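Local coordinates for protein AF1502 (Archaeoglobus fulgidus, PDB 5A1Q) that is of unknown function but belongs to the STAC domain family, which is associated with transmembrane solute transport and two-component signal transduction, at residues D12-E17 / E58-V63. Residues are numbered along the deposited sequence; the frame is centred on the assembly and turned at random.
Sequences DELKKE and EYVEIV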
loop_
_atom_site.group_PDB
_atom_site.type_symbol
_atom_site.label_atom_id
_atom_site.label_comp_id
_atom_site.label_asym_id
_atom_site.label_seq_id
_atom_site.Cartn_x
_atom_site.Cartn_y
_atom_site.Cartn_z
ATOM N N ASP A 12 -18.012 -0.551 -0.201
ATOM C CA ASP A 12 -19.128 -1.491 -0.000
ATOM C C ASP A 12 -18.758 -2.938 -0.425
ATOM O O ASP A 12 -19.001 -3.886 0.345
ATOM C CB ASP A 12 -20.381 -1.009 -0.695
ATOM C CG ASP A 12 -21.039 0.187 0.027
ATOM O OD1 ASP A 12 -20.622 0.497 1.181
ATOM O OD2 ASP A 12 -21.897 0.834 -0.589
ATOM N N GLU A 13 -18.081 -3.101 -1.554
ATOM C CA GLU A 13 -17.649 -4.447 -1.966
ATOM C C GLU A 13 -16.635 -5.043 -0.960
ATOM O O GLU A 13 -16.720 -6.232 -0.652
ATOM C CB GLU A 13 -17.050 -4.463 -3.391
ATOM C CG GLU A 13 -18.047 -4.156 -4.490
ATOM C CD GLU A 13 -18.894 -5.346 -4.911
ATOM O OE1 GLU A 13 -18.717 -6.458 -4.376
ATOM O OE2 GLU A 13 -19.741 -5.157 -5.806
ATOM N N LEU A 14 -15.702 -4.237 -0.452
ATOM C CA LEU A 14 -14.704 -4.750 0.446
ATOM C C LEU A 14 -15.296 -5.107 1.788
ATOM O O LEU A 14 -14.957 -6.141 2.387
ATOM C CB LEU A 14 -13.558 -3.739 0.593
ATOM C CG LEU A 14 -12.627 -3.497 -0.595
ATOM C CD1 LEU A 14 -11.831 -2.205 -0.435
ATOM C CD2 LEU A 14 -11.647 -4.641 -0.738
ATOM N N LYS A 15 -16.239 -4.293 2.275
ATOM C CA LYS A 15 -16.863 -4.569 3.554
ATOM C C LYS A 15 -17.673 -5.845 3.498
ATOM O O LYS A 15 -17.715 -6.555 4.509
ATOM C CB LYS A 15 -17.777 -3.457 3.980
ATOM C CG LYS A 15 -17.080 -2.231 4.463
ATOM C CD LYS A 15 -18.146 -1.193 4.784
ATOM C CE LYS A 15 -17.658 -0.252 5.832
ATOM N NZ LYS A 15 -18.689 0.817 5.985
ATOM N N LYS A 16 -18.276 -6.144 2.330
ATOM C CA LYS A 16 -18.994 -7.410 2.163
ATOM C C LYS A 16 -18.087 -8.607 2.492
ATOM O O LYS A 16 -18.564 -9.615 3.050
ATOM C CB LYS A 16 -19.551 -7.516 0.736
ATOM C CG LYS A 16 -20.735 -8.440 0.541
ATOM C CD LYS A 16 -21.752 -7.810 -0.396
ATOM C CE LYS A 16 -22.568 -6.732 0.314
ATOM N NZ LYS A 16 -23.273 -5.824 -0.631
ATOM N N GLU A 17 -16.821 -8.548 2.088
ATOM C CA GLU A 17 -15.864 -9.647 2.307
ATOM C C GLU A 17 -15.110 -9.604 3.669
ATOM O O GLU A 17 -14.950 -10.640 4.338
ATOM C CB GLU A 17 -14.854 -9.673 1.145
ATOM C CG GLU A 17 -15.453 -10.052 -0.196
ATOM C CD GLU A 17 -16.054 -11.434 -0.152
ATOM O OE1 GLU A 17 -15.389 -12.346 0.370
ATOM O OE2 GLU A 17 -17.207 -11.584 -0.575
ATOM N N GLU A 58 -7.185 -13.304 -0.340
ATOM C CA GLU A 58 -8.285 -14.062 -0.962
ATOM C C GLU A 58 -9.540 -13.220 -1.093
ATOM O O GLU A 58 -10.261 -13.258 -2.115
ATOM C CB GLU A 58 -8.592 -15.315 -0.145
ATOM C CG GLU A 58 -9.414 -16.301 -0.953
ATOM C CD GLU A 58 -9.844 -17.506 -0.164
ATOM O OE1 GLU A 58 -10.901 -17.414 0.501
ATOM O OE2 GLU A 58 -9.127 -18.535 -0.230
ATOM N N TYR A 59 -9.802 -12.428 -0.076
ATOM C CA TYR A 59 -11.009 -11.626 -0.027
ATOM C C TYR A 59 -10.943 -10.517 -1.086
ATOM O O TYR A 59 -11.923 -10.194 -1.744
ATOM C CB TYR A 59 -11.208 -11.039 1.397
ATOM C CG TYR A 59 -11.209 -12.104 2.448
ATOM C CD1 TYR A 59 -12.388 -12.791 2.712
ATOM C CD2 TYR A 59 -10.032 -12.543 3.080
ATOM C CE1 TYR A 59 -12.427 -13.822 3.627
ATOM C CE2 TYR A 59 -10.073 -13.565 4.011
ATOM C CZ TYR A 59 -11.275 -14.201 4.265
ATOM O OH TYR A 59 -11.335 -15.231 5.177
ATOM N N VAL A 60 -9.760 -9.902 -1.258
ATOM C CA VAL A 60 -9.570 -8.876 -2.289
ATOM C C VAL A 60 -9.699 -9.487 -3.697
ATOM O O VAL A 60 -10.265 -8.842 -4.599
ATOM C CB VAL A 60 -8.216 -8.152 -2.075
ATOM C CG1 VAL A 60 -7.951 -7.167 -3.218
ATOM C CG2 VAL A 60 -8.194 -7.521 -0.719
ATOM N N GLU A 61 -9.220 -10.724 -3.912
ATOM C CA GLU A 61 -9.315 -11.443 -5.167
ATOM C C GLU A 61 -10.815 -11.592 -5.486
ATOM O O GLU A 61 -11.255 -11.400 -6.628
ATOM C CB GLU A 61 -8.578 -12.830 -5.069
ATOM C CG GLU A 61 -7.033 -12.703 -5.093
ATOM C CD GLU A 61 -6.142 -13.931 -4.806
ATOM O OE1 GLU A 61 -6.543 -14.924 -4.140
ATOM O OE2 GLU A 61 -4.958 -13.864 -5.239
ATOM N N ILE A 62 -11.610 -11.950 -4.472
ATOM C CA ILE A 62 -13.073 -12.106 -4.671
ATOM C C ILE A 62 -13.706 -10.743 -5.129
ATOM O O ILE A 62 -14.484 -10.721 -6.086
ATOM C CB ILE A 62 -13.754 -12.690 -3.408
ATOM C CG1 ILE A 62 -13.313 -14.144 -3.267
ATOM C CG2 ILE A 62 -15.287 -12.503 -3.550
ATOM C CD1 ILE A 62 -13.706 -14.783 -1.967
ATOM N N VAL A 63 -13.321 -9.642 -4.467
ATOM C CA VAL A 63 -13.828 -8.315 -4.924
ATOM C C VAL A 63 -13.409 -8.030 -6.332
ATOM O O VAL A 63 -14.234 -7.647 -7.149
ATOM C CB VAL A 63 -13.290 -7.202 -4.011
ATOM C CG1 VAL A 63 -13.682 -5.810 -4.533
ATOM C CG2 VAL A 63 -13.833 -7.348 -2.613
#
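Glu-17 lies against Tyr-59, Ile-62 and Val-63, joining helix 7-18 to helix 57-70. Its chain bends at chi2 (-61°). The carboxylate carbon Glu-17 CD then sits 3.6 Å from Ile-62 CG2, and Glu-17 OE1 lies 3.8 Å from both Ile-62 CD1 and Tyr-59 CD1. The Glu-17 and Ile-62 side chains cross at about a right angle. The Tyr-59 ring is nearly coplanar with the carboxylate, 29° between the planes. Glu-17 CB meets Tyr-59 CB at 3.9 Å, and the Glu-17 and Val-63 side chains run past each other in opposite directions.

Val-63 divides its branches over the facing helix. Val-63 CG1 touches Glu-13 CB at 3.8 Å. Val-63 CG2 lies 3.7 Å from the backbone O of Glu-13 and 4.0 Å from Leu-14 CD2. On the buried side, Leu-14 and Val-60 both also touch Leu-47 of helix 43-51.

The short helix segments run at 136° to each other. Their axes approach to 9.3 Å. Glu-13 OE2 forms a salt bridge with Lys-9. An alanine at Glu-17 would probably leave Arg-66 without this carboxylate and open a gap beside Ile-62. The two segments thus meet by van der Waals packing in which the Glu-17 carboxylate rests on Ile-62, while Leu-14, Val-60 and Val-63 supply the apolar part. The salt bridge from Glu-17 OE2 to Arg-66 adds an ionic tie between the first and last helices of the chain.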